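Local atomic coordinates of flagellar hook-associated protein 2 (Bdellovibrio bacteriovorus, PDB entry 6KTY), a protein that probably caps the tip of the growing flagellar filament, where it aids flagellin polymerization and keeps subunits from leaking out. Residues F113-S118 / Q140-E145; V75-S80 / D85-Q90; N17-Q22 / Y33-V38. All blocks are in the same frame, centred on the assembly; numbering follows the deposited sequence.

Contact 1. Residues F113-S118 / Q140-E145; sequences FKLLVS and QDMYFE
Leu115 and Met142 make the closest apolar contact between strand 113-118 and segment 140-145, with Leu115 CD2 3.8 Å from Met142 CE. The two side chains cross at about a right angle and touch through their terminal methyls. Met142 manages this by bending at both chi2 (-98°) and chi3 (-92°), which swings CE across to the leucine; an unbranched, flexible thioether suits such a turn. Two residues along the strand, Val117 points the same way and sets CG2 4.2 Å from Phe144 CE1, approaching the ring obliquely. The Phe144 ring also packs edge-to-face with Phe130. Leu116, on the other side of the strand, meets Phe160 of a second subunit.

The charged pair is looser. Lys114, extended beyond CG, brings NZ to 4.1 Å from Glu145 OE1, too far for a salt bridge. Its ammonium is instead held by Asp105, and Glu145, exposed to solvent, probably adds only a general electrostatic attraction.

No hydrogen bond joins the segments. Residues 140-143 are loop, and strand 144-148 is separated from strand 113-119 in the sheet by strand 45-48, to which Leu115 and Val117 bond at Ser48 and Ala46. What remains is side-chain chemistry: dispersion between three buried aliphatic side chains and the partly exposed Phe144 ring, and a weak charge attraction, probably screened by solvent, at the margin.

Contact 2. Residues V75-S80 / D85-Q90; sequences VYINGS and DGVMKQ
Gln90 reaches from helix 84-94 to Asn78, the residue just after strand 71-77, and accepts a hydrogen bond there with its amide oxygen. Its CG is anti to the carbonyl carbon (chi1 -67°) and the chain runs extended beyond it, which carries OE1 to 3.1 Å from Asn78 N. The bond is nearly straight, 170° at the hydrogen, and the N-H lies in the carbonyl plane on a lone pair of OE1. That position has a price: Tyr76 O also sits 3.1 Å from Gln90 OE1, and two acceptors so close should repel.

Next to the amide, Ile77 is pressed against the helix. It crosses Val87 at about a right angle, Ile77 CG2 meeting Val87 CG2 at 4.0 Å while Ile77 CD1 fits beside Val87 CG1. Being branched, each residue offers two methyls, and two contacts form at once. The same CD1 lies 4.2 Å from Gln90 CD, where the two chains pass at a slant. The axes of strand 75-77 and helix 85-90 approach to 9.0 Å and run roughly antiparallel, at 151°.

Asn78 turns its own amide to the loop: OD1 accepts from Ser80 N in an Asx turn, the donor tilted from the carbonyl plane. A single polar bond beside an apolar patch thus ties the strand's exit to the helix that follows, the amide supplying direction and the aliphatic groups the burial.

Contact 3. Residues N17-Q22 / Y33-V38; sequences NIVDGQ and YAIEVV
Val19 and Val37 meet methyl to methyl, Val19 CG2 standing only 3.3 Å from Val37 CG2. This is tighter than usual van der Waals contact, and it marks the point where segments 17-22 and 33-38 are pressed together. In both valines CG2 is the branch anti to the carbonyl carbon, and the two side chains cross at a slant with these branches foremost. Ile18 joins the same methyl from another direction, placing its CG2 3.8 Å from Val37 CG2 as the two chains slide past each other in opposite senses. A longer apolar contact, 4.4 Å between Val19 CG2 and Ile35 CG2, extends the cluster along strand 32-39.

Consecutive residues of an extended strand would face opposite sides, yet Ile18 and Val19 both point toward the other segment. The backbone of Ile18 (phi/psi -114/-51) is not extended, and this kink just before strand 19-21 lets two neighbours share one target. Compact beta-branched residues suit so close an approach, since they present methyls near the main chain.

Polar groups serve the borders and make no hydrogen bond across the contact. Val19 O accepts from Ser13 OG, while Asn17 ND2 bonds to Gly14 O of a second subunit. Glu36, turned away from the contact, bonds through its carboxylate to Gly186 N.

Strand 19-21 is an edge of a three-stranded antiparallel sheet, whereas strand 32-39 is the middle strand of a five-stranded one, so the contact joins two sheets by their buried side chains. Strand 178-180 borders it with Leu178 on Val19 and Phe180 on Val37; from the larger sheet, strand 189-192 adds Ile189 beside Ile18 and Leu191 beside Ile35.

In the fold
This chain is one piece of the longer FliD cap protein. Contacts 1 and 2 share helix 84-94: Leu115 of contact 1 packs on Met88 and on Val87, which also serves contact 2. Both are partly buried, but in contact 1 the charges lie at the edge, whereas in contact 2 an amide is central and makes the one hydrogen bond. Contact 3, in the N-terminal FliD family region, lies on the opposite side of the chain's centre, about 35 Å from contact 1 between centres; its touching residues are all buried and aliphatic. Contacts 1 and 3 bring a strand against a strand end and its adjoining loop; contact 2 pairs strand with helix.

Contact 1. Residues F113-S118 / Q140-E145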
ATOM      1  N   PHE A 113       4.629  19.384 -24.667  1.00 30.86           N
ATOM      2  CA  PHE A 113       3.516  20.160 -24.087  1.00 29.20           C
ATOM      3  C   PHE A 113       2.160  19.616 -24.531  1.00 27.38           C
ATOM      4  O   PHE A 113       1.931  19.411 -25.718  1.00 28.65           O
ATOM      5  CB  PHE A 113       3.638  21.652 -24.404  1.00 27.86           C
ATOM      6  CG  PHE A 113       4.842  22.305 -23.775  1.00 29.61           C
ATOM      7  CD1 PHE A 113       4.801  22.758 -22.461  1.00 30.97           C
ATOM      8  CD2 PHE A 113       6.012  22.473 -24.495  1.00 30.94           C
ATOM      9  CE1 PHE A 113       5.915  23.389 -21.884  1.00 32.88           C
ATOM     10  CE2 PHE A 113       7.127  23.072 -23.917  1.00 35.23           C
ATOM     11  CZ  PHE A 113       7.078  23.524 -22.609  1.00 34.02           C
ATOM     12  N   LYS A 114       1.277  19.357 -23.568  1.00 26.24           N
ATOM     13  CA  LYS A 114      -0.069  18.861 -23.862  1.00 24.58           C
ATOM     14  C   LYS A 114      -1.163  19.608 -23.162  1.00 23.52           C
ATOM     15  O   LYS A 114      -0.984  20.075 -22.017  1.00 23.66           O
ATOM     16  CB  LYS A 114      -0.148  17.387 -23.535  1.00 26.48           C
ATOM     17  CG  LYS A 114       0.695  16.554 -24.463  1.00 25.12           C
ATOM     18  CD  LYS A 114       0.741  15.149 -23.988  1.00 26.38           C
ATOM     19  CE  LYS A 114       1.643  14.318 -24.904  1.00 28.20           C
ATOM     20  NZ  LYS A 114       1.661  12.881 -24.567  1.00 29.69           N
ATOM     21  N   LEU A 115      -2.282  19.780 -23.863  1.00 22.56           N
ATOM     22  CA  LEU A 115      -3.459  20.404 -23.274  1.00 23.93           C
ATOM     23  C   LEU A 115      -4.262  19.301 -22.603  1.00 23.00           C
ATOM     24  O   LEU A 115      -4.531  18.266 -23.219  1.00 22.30           O
ATOM     25  CB  LEU A 115      -4.303  21.116 -24.332  1.00 24.52           C
ATOM     26  CG  LEU A 115      -5.582  21.811 -23.842  1.00 25.73           C
ATOM     27  CD1 LEU A 115      -5.247  23.102 -23.078  1.00 25.24           C
ATOM     28  CD2 LEU A 115      -6.481  22.108 -25.034  1.00 25.80           C
ATOM     29  N   LEU A 116      -4.561  19.501 -21.323  1.00 22.34           N
ATOM     30  CA  LEU A 116      -5.428  18.607 -20.557  1.00 22.16           C
ATOM     31  C   LEU A 116      -6.725  19.344 -20.263  1.00 22.50           C
ATOM     32  O   LEU A 116      -6.705  20.437 -19.670  1.00 21.46           O
ATOM     33  CB  LEU A 116      -4.740  18.212 -19.239  1.00 23.67           C
ATOM     34  CG  LEU A 116      -5.603  17.529 -18.141  1.00 26.42           C
ATOM     35  CD1 LEU A 116      -6.026  16.140 -18.613  1.00 26.28           C
ATOM     36  CD2 LEU A 116      -4.840  17.406 -16.798  1.00 31.52           C
ATOM     37  N   VAL A 117      -7.853  18.767 -20.639  1.00 22.46           N
ATOM     38  CA  VAL A 117      -9.143  19.420 -20.370  1.00 22.02           C
ATOM     39  C   VAL A 117      -9.973  18.420 -19.518  1.00 22.99           C
ATOM     40  O   VAL A 117     -10.167  17.282 -19.925  1.00 23.70           O
ATOM     41  CB  VAL A 117      -9.848  19.764 -21.675  1.00 21.59           C
ATOM     42  CG1 VAL A 117     -11.208  20.395 -21.436  1.00 22.20           C
ATOM     43  CG2 VAL A 117      -8.959  20.686 -22.568  1.00 22.13           C
ATOM     44  N   SER A 118     -10.461  18.847 -18.365  1.00 23.67           N
ATOM     45  CA  SER A 118     -11.212  17.952 -17.492  1.00 25.35           C
ATOM     46  C   SER A 118     -12.527  18.586 -17.037  1.00 27.28           C
ATOM     47  O   SER A 118     -12.604  19.803 -16.874  1.00 28.14           O
ATOM     48  CB  SER A 118     -10.330  17.551 -16.335  1.00 26.18           C
ATOM     49  OG  SER A 118     -10.199  18.660 -15.453  1.00 31.03           O
ATOM     50  N   GLN A 140       0.044  23.331 -36.653  1.00 41.38           N
ATOM     51  CA  GLN A 140       0.102  21.940 -36.317  1.00 41.17           C
ATOM     52  C   GLN A 140      -1.286  21.478 -35.891  1.00 39.55           C
ATOM     53  O   GLN A 140      -2.031  22.223 -35.263  1.00 38.40           O
ATOM     54  CB  GLN A 140       1.109  21.738 -35.186  1.00 40.74           C
ATOM     55  CG  GLN A 140       1.318  20.283 -34.784  1.00 44.00           C
ATOM     56  CD  GLN A 140       2.135  20.122 -33.507  1.00 44.57           C
ATOM     57  OE1 GLN A 140       3.089  20.874 -33.257  1.00 44.93           O
ATOM     58  NE2 GLN A 140       1.763  19.139 -32.693  1.00 43.93           N
ATOM     59  N   ASP A 141      -1.596  20.229 -36.212  1.00 39.50           N
ATOM     60  CA  ASP A 141      -2.858  19.600 -35.835  1.00 38.79           C
ATOM     61  C   ASP A 141      -2.987  19.418 -34.323  1.00 37.43           C
ATOM     62  O   ASP A 141      -2.076  18.873 -33.680  1.00 37.77           O
ATOM     63  CB  ASP A 141      -2.945  18.213 -36.493  1.00 39.39           C
ATOM     64  CG  ASP A 141      -3.156  18.284 -37.992  1.00 41.36           C
ATOM     65  OD1 ASP A 141      -3.699  19.302 -38.501  1.00 44.35           O
ATOM     66  OD2 ASP A 141      -2.777  17.311 -38.677  1.00 40.00           O
ATOM     67  N   MET A 142      -4.105  19.865 -33.751  1.00 36.47           N
ATOM     68  CA  MET A 142      -4.437  19.520 -32.367  1.00 35.93           C
ATOM     69  C   MET A 142      -5.538  18.501 -32.337  1.00 34.23           C
ATOM     70  O   MET A 142      -6.549  18.661 -33.009  1.00 34.63           O
ATOM     71  CB  MET A 142      -4.911  20.732 -31.544  1.00 36.26           C
ATOM     72  CG  MET A 142      -4.764  20.490 -30.068  1.00 38.65           C
ATOM     73  SD  MET A 142      -6.271  19.946 -29.243  1.00 49.20           S
ATOM     74  CE  MET A 142      -6.834  21.591 -28.767  1.00 45.69           C
ATOM     75  N   TYR A 143      -5.333  17.473 -31.533  1.00 33.27           N
ATOM     76  CA  TYR A 143      -6.342  16.472 -31.340  1.00 34.04           C
ATOM     77  C   TYR A 143      -6.195  15.887 -29.949  1.00 32.52           C
ATOM     78  O   TYR A 143      -5.135  15.953 -29.337  1.00 33.40           O
ATOM     79  CB  TYR A 143      -6.270  15.370 -32.442  1.00 34.76           C
ATOM     80  CG  TYR A 143      -5.002  14.521 -32.456  1.00 36.97           C
ATOM     81  CD1 TYR A 143      -3.849  14.963 -33.099  1.00 40.02           C
ATOM     82  CD2 TYR A 143      -4.989  13.244 -31.877  1.00 41.28           C
ATOM     83  CE1 TYR A 143      -2.697  14.177 -33.125  1.00 43.17           C
ATOM     84  CE2 TYR A 143      -3.848  12.459 -31.879  1.00 43.07           C
ATOM     85  CZ  TYR A 143      -2.714  12.927 -32.516  1.00 44.45           C
ATOM     86  OH  TYR A 143      -1.601  12.144 -32.519  1.00 50.30           O
ATOM     87  N   PHE A 144      -7.278  15.338 -29.454  1.00 32.47           N
ATOM     88  CA  PHE A 144      -7.288  14.631 -28.186  1.00 32.11           C
ATOM     89  C   PHE A 144      -6.823  13.192 -28.406  1.00 33.63           C
ATOM     90  O   PHE A 144      -7.584  12.367 -28.881  1.00 35.80           O
ATOM     91  CB  PHE A 144      -8.701  14.711 -27.580  1.00 30.91           C
ATOM     92  CG  PHE A 144      -9.117  16.120 -27.166  1.00 30.15           C
ATOM     93  CD1 PHE A 144      -8.302  16.890 -26.318  1.00 28.57           C
ATOM     94  CD2 PHE A 144     -10.343  16.646 -27.558  1.00 29.13           C
ATOM     95  CE1 PHE A 144      -8.680  18.145 -25.909  1.00 28.13           C
ATOM     96  CE2 PHE A 144     -10.726  17.937 -27.167  1.00 29.94           C
ATOM     97  CZ  PHE A 144      -9.894  18.688 -26.340  1.00 29.10           C
ATOM     98  N   GLU A 145      -5.551  12.923 -28.092  1.00 34.99           N
ATOM     99  CA  GLU A 145      -4.908  11.611 -28.302  1.00 36.49           C
ATOM    100  C   GLU A 145      -5.510  10.607 -27.312  1.00 36.79           C
ATOM    101  O   GLU A 145      -5.607   9.411 -27.579  1.00 37.30           O
ATOM    102  CB  GLU A 145      -3.397  11.745 -28.052  1.00 38.14           C
ATOM    103  CG  GLU A 145      -2.482  10.762 -28.812  1.00 40.52           C
ATOM    104  CD  GLU A 145      -0.983  11.051 -28.603  1.00 46.76           C
ATOM    105  OE1 GLU A 145      -0.620  11.992 -27.856  1.00 49.23           O
ATOM    106  OE2 GLU A 145      -0.144  10.331 -29.190  1.00 49.92           O
TER

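Contact 2. Residues V75-S80 / D85-Q90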
ATOM      1  N   VAL A  75     -16.598  25.890 -27.844  1.00 44.41           N
ATOM      2  CA  VAL A  75     -15.687  26.957 -27.410  1.00 43.83           C
ATOM      3  C   VAL A  75     -14.916  27.493 -28.620  1.00 44.65           C
ATOM      4  O   VAL A  75     -14.247  26.741 -29.322  1.00 41.70           O
ATOM      5  CB  VAL A  75     -14.696  26.452 -26.325  1.00 41.19           C
ATOM      6  CG1 VAL A  75     -13.562  27.457 -26.085  1.00 42.18           C
ATOM      7  CG2 VAL A  75     -15.447  26.170 -25.007  1.00 40.00           C
ATOM      8  N   TYR A  76     -15.049  28.794 -28.850  1.00 47.88           N
ATOM      9  CA  TYR A  76     -14.511  29.456 -30.039  1.00 50.24           C
ATOM     10  C   TYR A  76     -13.037  29.796 -29.865  1.00 47.93           C
ATOM     11  O   TYR A  76     -12.662  30.563 -28.967  1.00 47.81           O
ATOM     12  CB  TYR A  76     -15.284  30.739 -30.330  1.00 54.29           C
ATOM     13  CG  TYR A  76     -16.794  30.565 -30.425  1.00 60.19           C
ATOM     14  CD1 TYR A  76     -17.359  29.531 -31.190  1.00 63.56           C
ATOM     15  CD2 TYR A  76     -17.665  31.421 -29.740  1.00 64.59           C
ATOM     16  CE1 TYR A  76     -18.748  29.362 -31.275  1.00 65.69           C
ATOM     17  CE2 TYR A  76     -19.042  31.260 -29.821  1.00 67.25           C
ATOM     18  CZ  TYR A  76     -19.579  30.235 -30.593  1.00 68.81           C
ATOM     19  OH  TYR A  76     -20.951  30.084 -30.683  1.00 70.74           O
ATOM     20  N   ILE A  77     -12.211  29.268 -30.762  1.00 46.77           N
ATOM     21  CA  ILE A  77     -10.775  29.525 -30.724  1.00 44.45           C
ATOM     22  C   ILE A  77     -10.391  30.607 -31.737  1.00 47.20           C
ATOM     23  O   ILE A  77     -10.502  30.451 -32.954  1.00 46.76           O
ATOM     24  CB  ILE A  77      -9.993  28.248 -30.917  1.00 42.61           C
ATOM     25  CG1 ILE A  77     -10.359  27.275 -29.778  1.00 40.55           C
ATOM     26  CG2 ILE A  77      -8.485  28.538 -30.939  1.00 39.54           C
ATOM     27  CD1 ILE A  77     -10.217  27.901 -28.392  1.00 41.04           C
ATOM     28  N   ASN A  78      -9.974  31.727 -31.174  1.00 48.32           N
ATOM     29  CA  ASN A  78      -9.584  32.876 -31.919  1.00 51.38           C
ATOM     30  C   ASN A  78      -8.109  32.749 -32.331  1.00 50.69           C
ATOM     31  O   ASN A  78      -7.233  32.551 -31.495  1.00 47.50           O
ATOM     32  CB  ASN A  78      -9.837  34.089 -31.050  1.00 53.55           C
ATOM     33  CG  ASN A  78      -9.513  35.349 -31.733  1.00 55.64           C
ATOM     34  OD1 ASN A  78      -8.649  35.382 -32.604  1.00 59.68           O
ATOM     35  ND2 ASN A  78     -10.178  36.414 -31.343  1.00 56.78           N
ATOM     36  N   GLY A  79      -7.858  32.852 -33.637  1.00 53.43           N
ATOM     37  CA  GLY A  79      -6.501  32.833 -34.179  1.00 53.48           C
ATOM     38  C   GLY A  79      -5.568  33.808 -33.481  1.00 53.93           C
ATOM     39  O   GLY A  79      -4.377  33.540 -33.370  1.00 54.13           O
ATOM     40  N   SER A  80      -6.111  34.911 -32.970  1.00 56.03           N
ATOM     41  CA  SER A  80      -5.328  35.888 -32.193  1.00 57.20           C
ATOM     42  C   SER A  80      -4.370  35.223 -31.243  1.00 53.84           C
ATOM     43  O   SER A  80      -3.230  35.665 -31.095  1.00 54.10           O
ATOM     44  CB  SER A  80      -6.234  36.827 -31.368  1.00 59.66           C
ATOM     45  OG  SER A  80      -5.621  37.214 -30.134  1.00 60.75           O
ATOM     46  N   ASP A  85      -1.292  27.597 -24.689  1.00 27.15           N
ATOM     47  CA  ASP A  85      -1.603  28.503 -23.603  1.00 29.26           C
ATOM     48  C   ASP A  85      -2.844  29.367 -23.862  1.00 28.88           C
ATOM     49  O   ASP A  85      -3.654  29.533 -22.959  1.00 27.89           O
ATOM     50  CB  ASP A  85      -0.409  29.364 -23.251  1.00 31.38           C
ATOM     51  CG  ASP A  85      -0.098  29.265 -21.791  1.00 39.99           C
ATOM     52  OD1 ASP A  85      -0.421  30.235 -21.048  1.00 42.28           O
ATOM     53  OD2 ASP A  85       0.340  28.137 -21.401  1.00 45.06           O
ATOM     54  N   GLY A  86      -2.977  29.919 -25.073  1.00 29.43           N
ATOM     55  CA  GLY A  86      -4.176  30.731 -25.414  1.00 30.30           C
ATOM     56  C   GLY A  86      -5.470  29.928 -25.373  1.00 28.70           C
ATOM     57  O   GLY A  86      -6.491  30.395 -24.899  1.00 29.93           O
ATOM     58  N   VAL A  87      -5.408  28.702 -25.869  1.00 27.68           N
ATOM     59  CA  VAL A  87      -6.544  27.835 -25.912  1.00 26.95           C
ATOM     60  C   VAL A  87      -6.974  27.428 -24.507  1.00 26.85           C
ATOM     61  O   VAL A  87      -8.159  27.424 -24.156  1.00 26.17           O
ATOM     62  CB  VAL A  87      -6.233  26.584 -26.712  1.00 27.14           C
ATOM     63  CG1 VAL A  87      -7.378  25.583 -26.542  1.00 25.40           C
ATOM     64  CG2 VAL A  87      -6.007  26.957 -28.228  1.00 28.44           C
ATOM     65  N   MET A  88      -5.993  27.058 -23.693  1.00 26.09           N
ATOM     66  CA  MET A  88      -6.263  26.812 -22.294  1.00 26.62           C
ATOM     67  C   MET A  88      -6.980  28.021 -21.692  1.00 27.64           C
ATOM     68  O   MET A  88      -8.010  27.850 -21.034  1.00 27.67           O
ATOM     69  CB  MET A  88      -4.957  26.537 -21.561  1.00 26.99           C
ATOM     70  CG  MET A  88      -5.184  26.118 -20.157  1.00 30.65           C
ATOM     71  SD  MET A  88      -4.296  27.202 -19.081  1.00 42.29           S
ATOM     72  CE  MET A  88      -2.696  26.595 -19.361  1.00 37.06           C
ATOM     73  N   LYS A  89      -6.455  29.239 -21.885  1.00 29.68           N
ATOM     74  CA  LYS A  89      -7.077  30.404 -21.238  1.00 32.49           C
ATOM     75  C   LYS A  89      -8.521  30.645 -21.756  1.00 32.80           C
ATOM     76  O   LYS A  89      -9.368  31.014 -20.987  1.00 32.22           O
ATOM     77  CB  LYS A  89      -6.210  31.688 -21.360  1.00 35.25           C
ATOM     78  CG  LYS A  89      -4.927  31.596 -20.481  1.00 37.45           C
ATOM     79  CD  LYS A  89      -3.981  32.747 -20.725  1.00 43.49           C
ATOM     80  CE  LYS A  89      -2.772  32.776 -19.761  1.00 45.73           C
ATOM     81  NZ  LYS A  89      -2.021  31.461 -19.607  1.00 43.10           N
ATOM     82  N   GLN A  90      -8.770  30.417 -23.051  1.00 33.32           N
ATOM     83  CA  GLN A  90     -10.105  30.624 -23.672  1.00 35.25           C
ATOM     84  C   GLN A  90     -11.112  29.552 -23.210  1.00 34.17           C
ATOM     85  O   GLN A  90     -12.279  29.842 -22.983  1.00 34.33           O
ATOM     86  CB  GLN A  90     -10.007  30.604 -25.214  1.00 36.65           C
ATOM     87  CG  GLN A  90      -9.219  31.782 -25.822  1.00 39.65           C
ATOM     88  CD  GLN A  90      -9.146  31.788 -27.378  1.00 44.57           C
ATOM     89  OE1 GLN A  90     -10.150  32.049 -28.066  1.00 46.34           O
ATOM     90  NE2 GLN A  90      -7.933  31.587 -27.927  1.00 43.31           N
TER

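Contact 3. Residues N17-Q22 / Y33-V38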
ATOM      1  N   ASN A  17      -5.472   8.938   5.729  1.00 30.50           N
ATOM      2  CA  ASN A  17      -4.936   9.197   4.386  1.00 29.56           C
ATOM      3  C   ASN A  17      -5.587   8.306   3.324  1.00 28.57           C
ATOM      4  O   ASN A  17      -5.201   8.339   2.148  1.00 27.72           O
ATOM      5  CB  ASN A  17      -3.431   8.986   4.381  1.00 30.65           C
ATOM      6  CG  ASN A  17      -2.709   9.962   5.317  1.00 31.93           C
ATOM      7  OD1 ASN A  17      -1.983   9.545   6.193  1.00 35.89           O
ATOM      8  ND2 ASN A  17      -2.945  11.246   5.140  1.00 31.42           N
ATOM      9  N   ILE A  18      -6.563   7.507   3.742  1.00 28.12           N
ATOM     10  CA  ILE A  18      -7.433   6.799   2.795  1.00 27.53           C
ATOM     11  C   ILE A  18      -8.856   7.306   2.908  1.00 27.64           C
ATOM     12  O   ILE A  18      -9.482   7.682   1.897  1.00 26.45           O
ATOM     13  CB  ILE A  18      -7.362   5.243   2.924  1.00 27.86           C
ATOM     14  CG1 ILE A  18      -5.943   4.762   2.618  1.00 28.32           C
ATOM     15  CG2 ILE A  18      -8.382   4.583   1.950  1.00 25.38           C
ATOM     16  CD1 ILE A  18      -5.697   3.247   2.832  1.00 31.36           C
ATOM     17  N   VAL A  19      -9.380   7.332   4.133  1.00 28.62           N
ATOM     18  CA  VAL A  19     -10.707   7.868   4.374  1.00 29.55           C
ATOM     19  C   VAL A  19     -10.661   8.688   5.653  1.00 30.91           C
ATOM     20  O   VAL A  19     -10.135   8.222   6.648  1.00 29.63           O
ATOM     21  CB  VAL A  19     -11.745   6.744   4.542  1.00 30.28           C
ATOM     22  CG1 VAL A  19     -13.133   7.374   4.707  1.00 30.31           C
ATOM     23  CG2 VAL A  19     -11.741   5.815   3.353  1.00 31.25           C
ATOM     24  N   ASP A  20     -11.175   9.916   5.628  1.00 32.27           N
ATOM     25  CA  ASP A  20     -11.328  10.682   6.859  1.00 35.44           C
ATOM     26  C   ASP A  20     -12.749  11.228   6.869  1.00 37.35           C
ATOM     27  O   ASP A  20     -13.534  10.965   5.939  1.00 35.80           O
ATOM     28  CB  ASP A  20     -10.305  11.830   6.955  1.00 36.55           C
ATOM     29  CG  ASP A  20      -9.970  12.211   8.395  1.00 39.37           C
ATOM     30  OD1 ASP A  20     -10.650  11.760   9.336  1.00 43.17           O
ATOM     31  OD2 ASP A  20      -9.017  12.967   8.599  1.00 43.90           O
ATOM     32  N   GLY A  21     -13.091  11.955   7.928  1.00 40.16           N
ATOM     33  CA  GLY A  21     -14.434  12.470   8.068  1.00 42.02           C
ATOM     34  C   GLY A  21     -14.635  13.294   9.314  1.00 45.12           C
ATOM     35  O   GLY A  21     -13.718  13.457  10.117  1.00 45.84           O
ATOM     36  N   GLN A  22     -15.851  13.827   9.459  1.00 47.65           N
ATOM     37  CA  GLN A  22     -16.230  14.673  10.599  1.00 50.76           C
ATOM     38  C   GLN A  22     -17.706  14.487  10.978  1.00 51.73           C
ATOM     39  O   GLN A  22     -18.528  14.179  10.104  1.00 50.76           O
ATOM     40  CB  GLN A  22     -15.945  16.134  10.266  1.00 51.97           C
ATOM     41  CG  GLN A  22     -16.322  16.529   8.857  1.00 53.33           C
ATOM     42  CD  GLN A  22     -15.747  17.862   8.462  1.00 57.27           C
ATOM     43  OE1 GLN A  22     -15.348  18.063   7.308  1.00 57.66           O
ATOM     44  NE2 GLN A  22     -15.691  18.791   9.416  1.00 60.54           N
ATOM     45  N   TYR A  33     -17.283   0.261  11.556  1.00 47.34           N
ATOM     46  CA  TYR A  33     -17.578   0.441  10.143  1.00 44.98           C
ATOM     47  C   TYR A  33     -16.374  -0.000   9.303  1.00 41.99           C
ATOM     48  O   TYR A  33     -15.247   0.361   9.595  1.00 40.90           O
ATOM     49  CB  TYR A  33     -17.949   1.907   9.888  1.00 45.46           C
ATOM     50  CG  TYR A  33     -19.256   2.318  10.571  1.00 46.61           C
ATOM     51  CD1 TYR A  33     -20.471   1.962  10.016  1.00 47.10           C
ATOM     52  CD2 TYR A  33     -19.268   3.055  11.766  1.00 46.47           C
ATOM     53  CE1 TYR A  33     -21.674   2.311  10.619  1.00 50.46           C
ATOM     54  CE2 TYR A  33     -20.490   3.411  12.390  1.00 48.71           C
ATOM     55  CZ  TYR A  33     -21.684   3.032  11.792  1.00 50.29           C
ATOM     56  OH  TYR A  33     -22.915   3.358  12.310  1.00 53.97           O
ATOM     57  N   ALA A  34     -16.621  -0.838   8.304  1.00 39.50           N
ATOM     58  CA  ALA A  34     -15.543  -1.393   7.485  1.00 37.41           C
ATOM     59  C   ALA A  34     -15.685  -0.824   6.084  1.00 35.75           C
ATOM     60  O   ALA A  34     -16.662  -1.141   5.388  1.00 35.05           O
ATOM     61  CB  ALA A  34     -15.634  -2.883   7.450  1.00 38.23           C
ATOM     62  N   ILE A  35     -14.722   0.019   5.686  1.00 33.65           N
ATOM     63  CA  ILE A  35     -14.773   0.709   4.394  1.00 32.14           C
ATOM     64  C   ILE A  35     -13.478   0.523   3.657  1.00 30.52           C
ATOM     65  O   ILE A  35     -12.398   0.733   4.226  1.00 30.04           O
ATOM     66  CB  ILE A  35     -15.006   2.234   4.537  1.00 32.98           C
ATOM     67  CG1 ILE A  35     -16.318   2.529   5.236  1.00 35.60           C
ATOM     68  CG2 ILE A  35     -15.073   2.909   3.166  1.00 33.75           C
ATOM     69  CD1 ILE A  35     -17.536   1.869   4.601  1.00 38.53           C
ATOM     70  N   GLU A  36     -13.621   0.138   2.394  1.00 29.22           N
ATOM     71  CA  GLU A  36     -12.553   0.012   1.439  1.00 28.31           C
ATOM     72  C   GLU A  36     -12.789   0.957   0.252  1.00 27.27           C
ATOM     73  O   GLU A  36     -13.827   0.865  -0.422  1.00 26.66           O
ATOM     74  CB  GLU A  36     -12.544  -1.413   0.905  1.00 28.42           C
ATOM     75  CG  GLU A  36     -11.345  -1.712   0.052  1.00 27.72           C
ATOM     76  CD  GLU A  36     -11.320  -3.130  -0.457  1.00 29.29           C
ATOM     77  OE1 GLU A  36     -11.889  -4.005   0.210  1.00 30.71           O
ATOM     78  OE2 GLU A  36     -10.687  -3.386  -1.504  1.00 31.26           O
ATOM     79  N   VAL A  37     -11.837   1.841  -0.022  1.00 25.67           N
ATOM     80  CA  VAL A  37     -11.933   2.677  -1.229  1.00 24.16           C
ATOM     81  C   VAL A  37     -11.257   1.945  -2.391  1.00 24.00           C
ATOM     82  O   VAL A  37     -10.015   1.863  -2.448  1.00 23.21           O
ATOM     83  CB  VAL A  37     -11.289   4.030  -1.032  1.00 24.89           C
ATOM     84  CG1 VAL A  37     -11.561   4.906  -2.304  1.00 23.20           C
ATOM     85  CG2 VAL A  37     -11.787   4.658   0.227  1.00 24.77           C
ATOM     86  N   VAL A  38     -12.066   1.369  -3.284  1.00 23.61           N
ATOM     87  CA  VAL A  38     -11.555   0.585  -4.409  1.00 25.23           C
ATOM     88  C   VAL A  38     -11.065   1.531  -5.521  1.00 26.32           C
ATOM     89  O   VAL A  38      -9.972   1.376  -6.011  1.00 25.97           O
ATOM     90  CB  VAL A  38     -12.591  -0.447  -4.935  1.00 25.45           C
ATOM     91  CG1 VAL A  38     -12.028  -1.222  -6.105  1.00 29.00           C
ATOM     92  CG2 VAL A  38     -12.948  -1.452  -3.793  1.00 25.23           C
TER